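Local coordinates for 2-oxo-1,2-dihydroquinoline 8-monooxygenase, oxygenase component (Pseudomonas putida, PDB 1Z02), which probably hydroxylates 2-oxo-1,2-dihydroquinoline at carbon 8 as the oxygenase of a Rieske-type monooxygenase, using a [2Fe-2S] cluster and a mononuclear iron, at residues A[83-88]-A[110-115]; A[91-96]-A[104-109]; A[56-61]-A[69-74]; A[137-142]-A[151-156]. All blocks are in the same frame, centred on the assembly; numbering follows the deposited sequence.

How the interactions relate
Interactions 1 and 2 build the [2Fe-2S] site of the Rieske domain from its two cluster-binding loops, their centres about 9 Å apart. Each supplies one cysteine and one histidine, and H86 ND1 and H108 ND1 meet 3.3 Å apart on the same iron. The backbones also meet: F110 O and C105 N lie 2.8 Å apart, probably hydrogen-bonded. Interaction 3, a hairpin of the same domain, packs against interaction 2, with S92 CB 3.7 Å from V69 CG2; the V69 side chain is about 12 Å from the cluster. Interaction 4 lies farther off, its centre about 15 Å from that of interaction 1, which it touches where E115 O meets T138 CG2.

Interaction 1: residues A[83-88]-A[110-115]; sequences QCLHRG and FTFDLE. With FES (Fe2/s2 (inorganic) cluster), chain H.
H86 and F110 meet with their rings nearly parallel, 9° between the planes, but strongly offset, with little overlap. It is H86 CB that sits over the centre of the F110 face, a CH-pi contact at 3.5 Å, while F110 CE1 lies off toward the rim of the imidazole. The opposite imidazole face is covered by R87 CG. H86 CG is anti to the backbone N (chi1 -170°), and ND1 binds FE1 at 2.4 Å; NE2 is hydrogen-bonded to D391 of the second subunit. C84 SG, the ligand of FE2, approaches F110 obliquely and reaches the edge of the F112 ring, and it also accepts an N-H...S hydrogen bond from H86 N. Farther out, L85 CG rests 3.6 Å from F112 CE2. This is half of the two-Cys, two-His ligand set of a Rieske cluster. F110 and F112 project from strand 110-113, which lies between strands 102-104 and 119-122; F110 packs on L119 and I122 of the latter, and F112 on L80 of strand 76-81.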
loop_
_atom_site.group_PDB
_atom_site.type_symbol
_atom_site.label_atom_id
_atom_site.label_comp_id
_atom_site.label_asym_id
_atom_site.label_seq_id
_atom_site.Cartn_x
_atom_site.Cartn_y
_atom_site.Cartn_z
ATOM N N GLN A 83 1.062 9.975 22.542
ATOM C CA GLN A 83 2.433 9.550 22.236
ATOM C C GLN A 83 3.315 9.612 23.477
ATOM O O GLN A 83 3.605 10.686 23.992
ATOM C CB GLN A 83 3.050 10.445 21.157
ATOM C CG GLN A 83 4.490 10.068 20.793
ATOM C CD GLN A 83 5.194 11.152 19.995
ATOM O OE1 GLN A 83 5.464 12.247 20.507
ATOM N NE2 GLN A 83 5.488 10.859 18.731
ATOM N N CYS A 84 3.739 8.453 23.960
ATOM C CA CYS A 84 4.591 8.392 25.136
ATOM C C CYS A 84 5.964 8.938 24.766
ATOM O O CYS A 84 6.486 8.603 23.699
ATOM C CB CYS A 84 4.721 6.949 25.616
ATOM S SG CYS A 84 5.715 6.804 27.123
ATOM N N LEU A 85 6.530 9.768 25.652
ATOM C CA LEU A 85 7.847 10.396 25.465
ATOM C C LEU A 85 8.964 9.394 25.498
ATOM O O LEU A 85 10.044 9.649 24.971
ATOM C CB LEU A 85 8.195 11.354 26.597
ATOM C CG LEU A 85 7.196 12.267 27.245
ATOM C CD1 LEU A 85 7.832 13.090 28.353
ATOM C CD2 LEU A 85 6.647 13.106 26.175
ATOM N N HIS A 86 8.738 8.286 26.192
ATOM C CA HIS A 86 9.776 7.290 26.295
ATOM C C HIS A 86 10.099 6.702 24.935
ATOM O O HIS A 86 11.115 7.055 24.335
ATOM C CB HIS A 86 9.384 6.161 27.250
ATOM C CG HIS A 86 10.520 5.238 27.565
ATOM N ND1 HIS A 86 10.341 3.910 27.901
ATOM C CD2 HIS A 86 11.858 5.445 27.587
ATOM C CE1 HIS A 86 11.512 3.346 28.110
ATOM N NE2 HIS A 86 12.454 4.256 27.926
ATOM N N ARG A 87 9.234 5.816 24.446
ATOM C CA ARG A 87 9.472 5.177 23.160
ATOM C C ARG A 87 8.343 5.265 22.128
ATOM O O ARG A 87 8.175 4.374 21.299
ATOM C CB ARG A 87 9.910 3.729 23.388
ATOM C CG ARG A 87 11.116 3.660 24.317
ATOM C CD ARG A 87 11.814 2.321 24.295
ATOM N NE ARG A 87 12.401 2.050 22.987
ATOM C CZ ARG A 87 13.287 1.091 22.751
ATOM N NH1 ARG A 87 13.757 0.919 21.526
ATOM N NH2 ARG A 87 13.705 0.313 23.738
ATOM N N GLY A 88 7.580 6.355 22.202
ATOM C CA GLY A 88 6.535 6.646 21.227
ATOM C C GLY A 88 5.284 5.814 21.066
ATOM O O GLY A 88 4.603 5.913 20.040
ATOM N N PHE A 110 5.412 5.231 32.061
ATOM C CA PHE A 110 5.642 6.670 32.096
ATOM C C PHE A 110 4.245 7.202 32.394
ATOM O O PHE A 110 3.277 6.810 31.745
ATOM C CB PHE A 110 6.132 7.180 30.740
ATOM C CG PHE A 110 7.637 7.305 30.637
ATOM C CD1 PHE A 110 8.470 6.250 31.013
ATOM C CD2 PHE A 110 8.214 8.481 30.144
ATOM C CE1 PHE A 110 9.870 6.363 30.904
ATOM C CE2 PHE A 110 9.600 8.611 30.026
ATOM C CZ PHE A 110 10.436 7.551 30.406
ATOM N N THR A 111 4.133 8.071 33.391
ATOM C CA THR A 111 2.824 8.586 33.783
ATOM C C THR A 111 2.708 10.094 33.642
ATOM O O THR A 111 3.605 10.844 34.044
ATOM C CB THR A 111 2.508 8.169 35.232
ATOM O OG1 THR A 111 2.660 6.748 35.362
ATOM C CG2 THR A 111 1.093 8.542 35.589
ATOM N N PHE A 112 1.590 10.538 33.076
ATOM C CA PHE A 112 1.392 11.962 32.843
ATOM C C PHE A 112 0.167 12.548 33.527
ATOM O O PHE A 112 -0.856 11.879 33.688
ATOM C CB PHE A 112 1.320 12.235 31.335
ATOM C CG PHE A 112 2.413 11.570 30.559
ATOM C CD1 PHE A 112 2.237 10.294 30.048
ATOM C CD2 PHE A 112 3.641 12.194 30.391
ATOM C CE1 PHE A 112 3.271 9.641 29.380
ATOM C CE2 PHE A 112 4.682 11.554 29.727
ATOM C CZ PHE A 112 4.498 10.273 29.220
ATOM N N ASP A 113 0.294 13.808 33.932
ATOM C CA ASP A 113 -0.790 14.520 34.594
ATOM C C ASP A 113 -1.799 14.959 33.538
ATOM O O ASP A 113 -1.437 15.605 32.559
ATOM C CB ASP A 113 -0.238 15.736 35.326
ATOM C CG ASP A 113 -1.296 16.445 36.118
ATOM O OD1 ASP A 113 -1.987 15.820 36.889
ATOM O OD2 ASP A 113 -1.474 17.638 35.992
ATOM N N LEU A 114 -3.060 14.594 33.733
ATOM C CA LEU A 114 -4.106 14.935 32.778
ATOM C C LEU A 114 -4.247 16.426 32.523
ATOM O O LEU A 114 -4.563 16.840 31.413
ATOM C CB LEU A 114 -5.450 14.389 33.251
ATOM C CG LEU A 114 -5.608 12.868 33.211
ATOM C CD1 LEU A 114 -6.951 12.492 33.821
ATOM C CD2 LEU A 114 -5.518 12.376 31.780
ATOM N N GLU A 115 -4.012 17.233 33.547
ATOM C CA GLU A 115 -4.151 18.675 33.420
ATOM C C GLU A 115 -3.010 19.397 32.728
ATOM O O GLU A 115 -3.232 20.187 31.822
ATOM C CB GLU A 115 -4.315 19.303 34.798
ATOM C CG GLU A 115 -4.450 20.805 34.741
ATOM C CD GLU A 115 -5.871 21.231 34.929
ATOM O OE1 GLU A 115 -6.416 20.950 36.010
ATOM O OE2 GLU A 115 -6.454 21.833 34.007
HETATM FE FE1 FES H . 8.109 3.111 27.778
HETATM FE FE2 FES H . 5.855 4.371 27.235
HETATM S S1 FES H . 6.722 4.021 29.185
HETATM S S2 FES H . 7.158 3.393 25.750
#

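Interaction 2: residues A[91-96]-A[104-109]; sequences LSEKPT and SCWYHG. With FES (Fe2/s2 (inorganic) cluster), chain H.
The backbones of T96 and S104 are joined by S104 N donating to T96 O at 2.8 Å, nearly in line with the carbonyl, where the loop 91-96 runs beside the second cluster-binding loop of the Rieske fold. A water extends the link, donating to L91 O and S104 O and accepting from T96 N. With CG between the backbone N and the carbonyl carbon (chi1 49°), W106 CG comes against K94 CB. K94 CB lies over one face of the W106 five-membered ring, 3.7 Å from the centroid, and L91 O sits at the ring edge. The indole NE1 is hydrogen-bonded to R90 O, which helps fix the ring's rotation. T96 OG1 donates to K94 O and touches W106 CB, the two side chains crossing at about a right angle. From the 104-109 loop, C105 SG binds FE2 and H108 ND1 binds FE1, while H108 NE2 is hydrogen-bonded to D218 of the second subunit, placing the cluster at the subunit interface. Y107 N donates to C105 SG in a long N-H...S bond that would probably stabilise negative charge on the thiolate. Against C105 the packing is tight: L91 CD2 presses to 3.4 Å from C105 CB.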
loop_
_atom_site.group_PDB
_atom_site.type_symbol
_atom_site.label_atom_id
_atom_site.label_comp_id
_atom_site.label_asym_id
_atom_site.label_seq_id
_atom_site.Cartn_x
_atom_site.Cartn_y
_atom_site.Cartn_z
ATOM N N LEU A 91 -0.610 5.844 23.918
ATOM C CA LEU A 91 -1.188 5.560 25.225
ATOM C C LEU A 91 -2.588 4.956 25.165
ATOM O O LEU A 91 -2.936 4.111 25.989
ATOM C CB LEU A 91 -1.238 6.841 26.071
ATOM C CG LEU A 91 0.065 7.641 26.198
ATOM C CD1 LEU A 91 -0.229 8.952 26.917
ATOM C CD2 LEU A 91 1.109 6.840 26.956
ATOM N N SER A 92 -3.376 5.388 24.184
ATOM C CA SER A 92 -4.749 4.933 24.010
ATOM C C SER A 92 -4.932 3.483 23.576
ATOM O O SER A 92 -6.032 2.964 23.661
ATOM C CB SER A 92 -5.463 5.834 22.993
ATOM O OG SER A 92 -4.951 5.631 21.689
ATOM N N GLU A 93 -3.877 2.822 23.119
ATOM C CA GLU A 93 -4.037 1.447 22.653
ATOM C C GLU A 93 -4.436 0.477 23.753
ATOM O O GLU A 93 -5.097 -0.526 23.502
ATOM C CB GLU A 93 -2.760 0.979 21.955
ATOM C CG GLU A 93 -2.645 1.530 20.544
ATOM C CD GLU A 93 -1.597 0.840 19.720
ATOM O OE1 GLU A 93 -1.541 -0.403 19.755
ATOM O OE2 GLU A 93 -0.842 1.534 19.019
ATOM N N LYS A 94 -4.020 0.766 24.976
ATOM C CA LYS A 94 -4.372 -0.082 26.105
ATOM C C LYS A 94 -4.517 0.838 27.310
ATOM O O LYS A 94 -3.594 0.998 28.101
ATOM C CB LYS A 94 -3.289 -1.127 26.350
ATOM C CG LYS A 94 -3.763 -2.189 27.295
ATOM C CD LYS A 94 -2.740 -3.246 27.563
ATOM C CE LYS A 94 -3.345 -4.225 28.556
ATOM N NZ LYS A 94 -2.390 -5.238 29.058
ATOM N N PRO A 95 -5.697 1.461 27.460
ATOM C CA PRO A 95 -6.014 2.391 28.547
ATOM C C PRO A 95 -5.572 1.920 29.917
ATOM O O PRO A 95 -6.098 0.933 30.429
ATOM C CB PRO A 95 -7.523 2.546 28.438
ATOM C CG PRO A 95 -7.749 2.426 26.962
ATOM C CD PRO A 95 -6.874 1.241 26.607
ATOM N N THR A 96 -4.613 2.639 30.503
ATOM C CA THR A 96 -4.060 2.304 31.812
ATOM C C THR A 96 -3.943 3.541 32.693
ATOM O O THR A 96 -3.067 4.377 32.483
ATOM C CB THR A 96 -2.663 1.669 31.662
ATOM O OG1 THR A 96 -2.753 0.508 30.822
ATOM C CG2 THR A 96 -2.107 1.271 33.021
ATOM N N SER A 104 -1.278 6.542 32.347
ATOM C CA SER A 104 0.041 5.961 32.201
ATOM C C SER A 104 0.215 5.232 30.894
ATOM O O SER A 104 -0.760 4.832 30.255
ATOM C CB SER A 104 0.315 4.984 33.339
ATOM O OG SER A 104 0.225 5.634 34.592
ATOM N N CYS A 105 1.471 5.075 30.491
ATOM C CA CYS A 105 1.771 4.344 29.280
ATOM C C CYS A 105 1.766 2.888 29.715
ATOM O O CYS A 105 2.333 2.546 30.759
ATOM C CB CYS A 105 3.141 4.720 28.736
ATOM S SG CYS A 105 3.606 3.750 27.287
ATOM N N TRP A 106 1.118 2.042 28.921
ATOM C CA TRP A 106 1.008 0.623 29.224
ATOM C C TRP A 106 2.272 -0.196 28.994
ATOM O O TRP A 106 2.273 -1.406 29.218
ATOM C CB TRP A 106 -0.135 -0.007 28.418
ATOM C CG TRP A 106 -0.109 0.330 26.954
ATOM C CD1 TRP A 106 -0.599 1.458 26.365
ATOM C CD2 TRP A 106 0.419 -0.477 25.898
ATOM N NE1 TRP A 106 -0.417 1.404 25.003
ATOM C CE2 TRP A 106 0.203 0.224 24.691
ATOM C CE3 TRP A 106 1.044 -1.729 25.853
ATOM C CZ2 TRP A 106 0.602 -0.289 23.448
ATOM C CZ3 TRP A 106 1.441 -2.237 24.613
ATOM C CH2 TRP A 106 1.213 -1.518 23.432
ATOM N N TYR A 107 3.346 0.438 28.543
ATOM C CA TYR A 107 4.565 -0.317 28.323
ATOM C C TYR A 107 5.441 -0.293 29.575
ATOM O O TYR A 107 5.513 -1.289 30.286
ATOM C CB TYR A 107 5.336 0.220 27.113
ATOM C CG TYR A 107 6.390 -0.737 26.590
ATOM C CD1 TYR A 107 7.181 -0.406 25.494
ATOM C CD2 TYR A 107 6.609 -1.966 27.205
ATOM C CE1 TYR A 107 8.165 -1.273 25.028
ATOM C CE2 TYR A 107 7.584 -2.832 26.749
ATOM C CZ TYR A 107 8.360 -2.485 25.666
ATOM O OH TYR A 107 9.348 -3.348 25.244
ATOM N N HIS A 108 6.091 0.835 29.858
ATOM C CA HIS A 108 6.959 0.920 31.033
ATOM C C HIS A 108 6.397 1.787 32.153
ATOM O O HIS A 108 7.050 1.983 33.175
ATOM C CB HIS A 108 8.338 1.451 30.648
ATOM C CG HIS A 108 9.036 0.633 29.610
ATOM N ND1 HIS A 108 8.995 0.939 28.266
ATOM C CD2 HIS A 108 9.785 -0.487 29.716
ATOM C CE1 HIS A 108 9.689 0.042 27.591
ATOM N NE2 HIS A 108 10.178 -0.836 28.448
ATOM N N GLY A 109 5.208 2.339 31.956
ATOM C CA GLY A 109 4.610 3.131 33.011
ATOM C C GLY A 109 4.890 4.615 33.121
ATOM O O GLY A 109 4.649 5.192 34.191
HETATM FE FE1 FES H . 8.109 3.111 27.778
HETATM FE FE2 FES H . 5.855 4.371 27.235
HETATM S S1 FES H . 6.722 4.021 29.185
HETATM S S2 FES H . 7.158 3.393 25.750
HETATM O O HOH W 1 -2.936 4.379 28.916
HETATM O O HOH W 2 0.253 -3.197 29.325
#

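Interaction 3: residues A[56-61]-A[69-74]; sequences DQVQGI and VLRRVN
The guanidinium of R71 has V73 CG2 over one face, offset toward the rim, and D56 OD2 at its edge. D56 and R71 lie side by side, pointing the same way, with carboxylate and guanidinium planes only 15° apart. Their salt bridge, R71 NH1 to D56 OD2 at 3.1 Å, uses the syn side of the carboxylate but comes in 34° out of its plane. A water accepts from R71 NE and donates to D56 OD2, while R71 NH2 is hydrogen-bonded to T99 O. The extended R71 chain, with CG anti to the backbone N (chi1 -180°), passes V58, its CG 3.7 Å from V58 CG2. An alanine in place of R71 would probably leave the D56 carboxylate and T99 O without this partner and open a gap beside V58 CG2 where the arginine CG had packed.

The two segments belong to an antiparallel beta hairpin of the Rieske domain, strands 58-63 and 66-73. Q59 and L70 form a hydrogen-bonded pair, with L70 N to Q59 O at 2.8 Å, flanked by the non-hydrogen-bonded pairs V58-R71 and G60-V69. V58 CG1 meets V69 CG2 at 3.5 Å on the face that also carries R71. L70 lies on the other face, packing against strands 43-49 and 147-152. Beside the D56-R71 salt bridge, where the two charges would be expected to offset each other, the strands are joined by backbone bonds and apolar side chains.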
loop_
_atom_site.group_PDB
_atom_site.type_symbol
_atom_site.label_atom_id
_atom_site.label_comp_id
_atom_site.label_asym_id
_atom_site.label_seq_id
_atom_site.Cartn_x
_atom_site.Cartn_y
_atom_site.Cartn_z
ATOM N N ASP A 56 -14.461 7.446 32.864
ATOM C CA ASP A 56 -13.333 6.520 32.907
ATOM C C ASP A 56 -12.970 5.885 31.577
ATOM O O ASP A 56 -12.094 5.022 31.517
ATOM C CB ASP A 56 -13.581 5.419 33.942
ATOM C CG ASP A 56 -12.994 5.753 35.304
ATOM O OD1 ASP A 56 -13.352 5.062 36.285
ATOM O OD2 ASP A 56 -12.166 6.691 35.396
ATOM N N GLN A 57 -13.630 6.307 30.505
ATOM C CA GLN A 57 -13.313 5.757 29.199
ATOM C C GLN A 57 -12.149 6.551 28.603
ATOM O O GLN A 57 -12.012 7.752 28.848
ATOM C CB GLN A 57 -14.527 5.831 28.274
ATOM C CG GLN A 57 -14.356 5.014 27.001
ATOM C CD GLN A 57 -15.583 5.023 26.122
ATOM O OE1 GLN A 57 -16.666 5.425 26.550
ATOM N NE2 GLN A 57 -15.426 4.566 24.883
ATOM N N VAL A 58 -11.301 5.863 27.845
ATOM C CA VAL A 58 -10.149 6.479 27.198
ATOM C C VAL A 58 -10.273 6.193 25.715
ATOM O O VAL A 58 -10.641 5.090 25.327
ATOM C CB VAL A 58 -8.825 5.881 27.724
ATOM C CG1 VAL A 58 -7.640 6.413 26.902
ATOM C CG2 VAL A 58 -8.651 6.250 29.193
ATOM N N GLN A 59 -9.969 7.183 24.884
ATOM C CA GLN A 59 -10.081 7.006 23.441
ATOM C C GLN A 59 -9.042 7.816 22.668
ATOM O O GLN A 59 -8.835 9.000 22.941
ATOM C CB GLN A 59 -11.479 7.420 22.976
ATOM C CG GLN A 59 -11.693 7.267 21.478
ATOM C CD GLN A 59 -11.790 5.820 21.049
ATOM O OE1 GLN A 59 -12.682 5.095 21.486
ATOM N NE2 GLN A 59 -10.875 5.390 20.184
ATOM N N GLY A 60 -8.399 7.175 21.699
ATOM C CA GLY A 60 -7.406 7.864 20.896
ATOM C C GLY A 60 -7.938 8.213 19.516
ATOM O O GLY A 60 -8.690 7.433 18.917
ATOM N N ILE A 61 -7.559 9.390 19.019
ATOM C CA ILE A 61 -7.958 9.875 17.696
ATOM C C ILE A 61 -6.752 10.558 17.052
ATOM O O ILE A 61 -5.647 10.555 17.609
ATOM C CB ILE A 61 -9.113 10.915 17.787
ATOM C CG1 ILE A 61 -8.670 12.119 18.620
ATOM C CG2 ILE A 61 -10.335 10.280 18.403
ATOM C CD1 ILE A 61 -9.757 13.165 18.811
ATOM N N VAL A 69 -5.217 11.632 22.745
ATOM C CA VAL A 69 -5.909 10.671 23.585
ATOM C C VAL A 69 -6.777 11.446 24.576
ATOM O O VAL A 69 -6.342 12.454 25.149
ATOM C CB VAL A 69 -4.906 9.765 24.337
ATOM C CG1 VAL A 69 -3.963 10.617 25.176
ATOM C CG2 VAL A 69 -5.656 8.754 25.204
ATOM N N LEU A 70 -8.015 10.993 24.751
ATOM C CA LEU A 70 -8.943 11.659 25.664
ATOM C C LEU A 70 -9.436 10.718 26.754
ATOM O O LEU A 70 -9.565 9.508 26.546
ATOM C CB LEU A 70 -10.164 12.209 24.909
ATOM C CG LEU A 70 -9.991 13.205 23.758
ATOM C CD1 LEU A 70 -9.651 12.474 22.480
ATOM C CD2 LEU A 70 -11.270 13.986 23.590
ATOM N N ARG A 71 -9.699 11.289 27.922
ATOM C CA ARG A 71 -10.208 10.526 29.054
ATOM C C ARG A 71 -11.168 11.381 29.862
ATOM O O ARG A 71 -10.922 12.570 30.062
ATOM C CB ARG A 71 -9.075 10.059 29.976
ATOM C CG ARG A 71 -9.591 9.244 31.168
ATOM C CD ARG A 71 -8.547 9.037 32.247
ATOM N NE ARG A 71 -9.096 8.255 33.356
ATOM C CZ ARG A 71 -8.560 8.192 34.574
ATOM N NH1 ARG A 71 -9.132 7.451 35.513
ATOM N NH2 ARG A 71 -7.461 8.876 34.864
ATOM N N ARG A 72 -12.268 10.787 30.312
ATOM C CA ARG A 72 -13.225 11.533 31.122
ATOM C C ARG A 72 -13.060 11.111 32.574
ATOM O O ARG A 72 -13.140 9.926 32.890
ATOM C CB ARG A 72 -14.665 11.262 30.687
ATOM C CG ARG A 72 -15.694 12.062 31.498
ATOM C CD ARG A 72 -17.124 11.597 31.232
ATOM N NE ARG A 72 -17.537 11.756 29.834
ATOM C CZ ARG A 72 -17.834 12.921 29.264
ATOM N NH1 ARG A 72 -18.193 12.965 27.991
ATOM N NH2 ARG A 72 -17.783 14.046 29.966
ATOM N N VAL A 73 -12.805 12.077 33.449
ATOM C CA VAL A 73 -12.647 11.791 34.866
ATOM C C VAL A 73 -13.499 12.758 35.676
ATOM O O VAL A 73 -13.357 13.974 35.552
ATOM C CB VAL A 73 -11.188 11.926 35.312
ATOM C CG1 VAL A 73 -11.065 11.526 36.776
ATOM C CG2 VAL A 73 -10.313 11.035 34.476
ATOM N N ASN A 74 -14.379 12.209 36.508
ATOM C CA ASN A 74 -15.278 13.018 37.325
ATOM C C ASN A 74 -16.111 13.930 36.434
ATOM O O ASN A 74 -16.329 15.096 36.754
ATOM C CB ASN A 74 -14.494 13.866 38.332
ATOM C CG ASN A 74 -13.703 13.021 39.323
ATOM O OD1 ASN A 74 -14.199 12.018 39.844
ATOM N ND2 ASN A 74 -12.471 13.432 39.594
HETATM O O HOH W 3 -10.341 5.753 33.021
#

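Interaction 4: residues A[137-142]-A[151-156]; sequences TTYPVH and FVREDD
R153 grips the carbonyl of T138 side-on, NE and NH1 both donating to T138 O, as the segments 137-142 and 151-156 run antiparallel at the open end of the beta hairpin of strands 141-144 and 147-152. The R153 chain is extended from CG to NE (chi2 168°, chi3 177°), which carries NE to T138 O. NE approaches nearly in line with the carbonyl at 3.0 Å, whereas NH1, at 2.8 Å, comes from above its plane. P140 CD covers one face of the guanidinium, and a weak bond from NH1 reaches T138 OG1 at its edge. NH2 forms a salt bridge with D159, a second partner that helps hold the guanidinium in place. A leucine in place of R153 would probably leave T138 O and the D159 carboxylate without their mates and P140 CD without the flat group it packs on.

Next to this, F151 N donates to P140 O at 2.8 Å, and P140 CD packs on F151 CB; the F151 ring goes on to meet W44 and F157. The Y139 ring turns its edge to F151 O and R153 O. Beyond it, Y139 OH donates to a water that itself donates to R153 O and D155 OD2. D155 OD2 also forms a salt bridge with K81, which helps hold the carboxylate in place. T137 OG1 donates to D155 OD2 at 2.8 Å from above the carboxylate plane.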
loop_
_atom_site.group_PDB
_atom_site.type_symbol
_atom_site.label_atom_id
_atom_site.label_comp_id
_atom_site.label_asym_id
_atom_site.label_seq_id
_atom_site.Cartn_x
_atom_site.Cartn_y
_atom_site.Cartn_z
ATOM N N THR A 137 2.178 17.197 25.333
ATOM C CA THR A 137 1.334 18.341 25.023
ATOM C C THR A 137 -0.102 18.158 25.527
ATOM O O THR A 137 -0.638 17.043 25.521
ATOM C CB THR A 137 1.280 18.582 23.492
ATOM O OG1 THR A 137 2.614 18.652 22.971
ATOM C CG2 THR A 137 0.555 19.899 23.175
ATOM N N THR A 138 -0.716 19.251 25.969
ATOM C CA THR A 138 -2.103 19.213 26.419
ATOM C C THR A 138 -2.944 19.934 25.380
ATOM O O THR A 138 -2.477 20.873 24.741
ATOM C CB THR A 138 -2.321 19.951 27.771
ATOM O OG1 THR A 138 -2.023 21.341 27.611
ATOM C CG2 THR A 138 -1.445 19.362 28.864
ATOM N N TYR A 139 -4.185 19.501 25.209
ATOM C CA TYR A 139 -5.079 20.144 24.254
ATOM C C TYR A 139 -6.352 20.592 24.961
ATOM O O TYR A 139 -7.073 19.782 25.547
ATOM C CB TYR A 139 -5.407 19.188 23.107
ATOM C CG TYR A 139 -4.168 18.708 22.394
ATOM C CD1 TYR A 139 -3.580 17.491 22.721
ATOM C CD2 TYR A 139 -3.531 19.516 21.456
ATOM C CE1 TYR A 139 -2.384 17.096 22.135
ATOM C CE2 TYR A 139 -2.333 19.130 20.868
ATOM C CZ TYR A 139 -1.769 17.918 21.214
ATOM O OH TYR A 139 -0.581 17.537 20.635
ATOM N N PRO A 140 -6.642 21.902 24.921
ATOM C CA PRO A 140 -7.841 22.430 25.575
ATOM C C PRO A 140 -9.101 21.739 25.087
ATOM O O PRO A 140 -9.266 21.529 23.889
ATOM C CB PRO A 140 -7.824 23.908 25.194
ATOM C CG PRO A 140 -6.379 24.213 25.055
ATOM C CD PRO A 140 -5.847 22.991 24.323
ATOM N N VAL A 141 -9.986 21.395 26.015
ATOM C CA VAL A 141 -11.233 20.741 25.668
ATOM C C VAL A 141 -12.425 21.587 26.061
ATOM O O VAL A 141 -12.441 22.212 27.121
ATOM C CB VAL A 141 -11.377 19.383 26.388
ATOM C CG1 VAL A 141 -12.745 18.777 26.106
ATOM C CG2 VAL A 141 -10.276 18.433 25.934
ATOM N N HIS A 142 -13.426 21.594 25.193
ATOM C CA HIS A 142 -14.654 22.315 25.453
ATOM C C HIS A 142 -15.818 21.423 25.027
ATOM O O HIS A 142 -16.118 21.297 23.838
ATOM C CB HIS A 142 -14.683 23.634 24.687
ATOM C CG HIS A 142 -15.871 24.483 25.013
ATOM N ND1 HIS A 142 -15.872 25.848 24.891
ATOM C CD2 HIS A 142 -17.104 24.160 25.452
ATOM C CE1 HIS A 142 -17.049 26.330 25.242
ATOM N NE2 HIS A 142 -17.818 25.322 25.586
ATOM N N PHE A 151 -8.999 21.731 21.063
ATOM C CA PHE A 151 -8.210 22.756 20.390
ATOM C C PHE A 151 -6.885 22.101 20.002
ATOM O O PHE A 151 -5.970 21.983 20.833
ATOM C CB PHE A 151 -7.945 23.938 21.329
ATOM C CG PHE A 151 -7.269 25.101 20.662
ATOM C CD1 PHE A 151 -7.952 25.881 19.734
ATOM C CD2 PHE A 151 -5.938 25.400 20.935
ATOM C CE1 PHE A 151 -7.319 26.940 19.086
ATOM C CE2 PHE A 151 -5.294 26.463 20.288
ATOM C CZ PHE A 151 -5.988 27.230 19.362
ATOM N N VAL A 152 -6.793 21.666 18.746
ATOM C CA VAL A 152 -5.590 21.013 18.239
ATOM C C VAL A 152 -4.551 22.082 17.923
ATOM O O VAL A 152 -4.708 22.864 16.983
ATOM C CB VAL A 152 -5.907 20.190 16.972
ATOM C CG1 VAL A 152 -4.695 19.330 16.580
ATOM C CG2 VAL A 152 -7.128 19.317 17.227
ATOM N N ARG A 153 -3.482 22.108 18.713
ATOM C CA ARG A 153 -2.443 23.117 18.559
ATOM C C ARG A 153 -1.032 22.561 18.452
ATOM O O ARG A 153 -0.782 21.394 18.763
ATOM C CB ARG A 153 -2.498 24.076 19.754
ATOM C CG ARG A 153 -2.388 23.349 21.084
ATOM C CD ARG A 153 -2.146 24.282 22.247
ATOM N NE ARG A 153 -2.121 23.561 23.519
ATOM C CZ ARG A 153 -1.974 24.150 24.702
ATOM N NH1 ARG A 153 -1.965 23.423 25.811
ATOM N NH2 ARG A 153 -1.832 25.470 24.775
ATOM N N GLU A 154 -0.109 23.414 18.014
ATOM C CA GLU A 154 1.295 23.033 17.910
ATOM C C GLU A 154 1.814 22.980 19.342
ATOM O O GLU A 154 1.267 23.639 20.234
ATOM C CB GLU A 154 2.090 24.086 17.135
ATOM C CG GLU A 154 1.476 24.528 15.823
ATOM C CD GLU A 154 2.256 25.655 15.181
ATOM O OE1 GLU A 154 3.270 25.381 14.510
ATOM O OE2 GLU A 154 1.862 26.822 15.368
ATOM N N ASP A 155 2.882 22.220 19.554
ATOM C CA ASP A 155 3.476 22.063 20.882
ATOM C C ASP A 155 3.790 23.371 21.594
ATOM O O ASP A 155 3.685 23.461 22.820
ATOM C CB ASP A 155 4.764 21.243 20.781
ATOM C CG ASP A 155 4.512 19.801 20.385
ATOM O OD1 ASP A 155 5.487 19.094 20.098
ATOM O OD2 ASP A 155 3.346 19.368 20.371
ATOM N N ASP A 156 4.170 24.391 20.832
ATOM C CA ASP A 156 4.540 25.674 21.427
ATOM C C ASP A 156 3.481 26.784 21.465
ATOM O O ASP A 156 3.789 27.919 21.837
ATOM C CB ASP A 156 5.808 26.208 20.747
ATOM C CG ASP A 156 5.631 26.427 19.248
ATOM O OD1 ASP A 156 6.614 26.843 18.588
ATOM O OD2 ASP A 156 4.516 26.185 18.732
HETATM O O HOH W 4 3.981 21.179 24.763
HETATM O O HOH W 5 0.851 19.420 19.031
#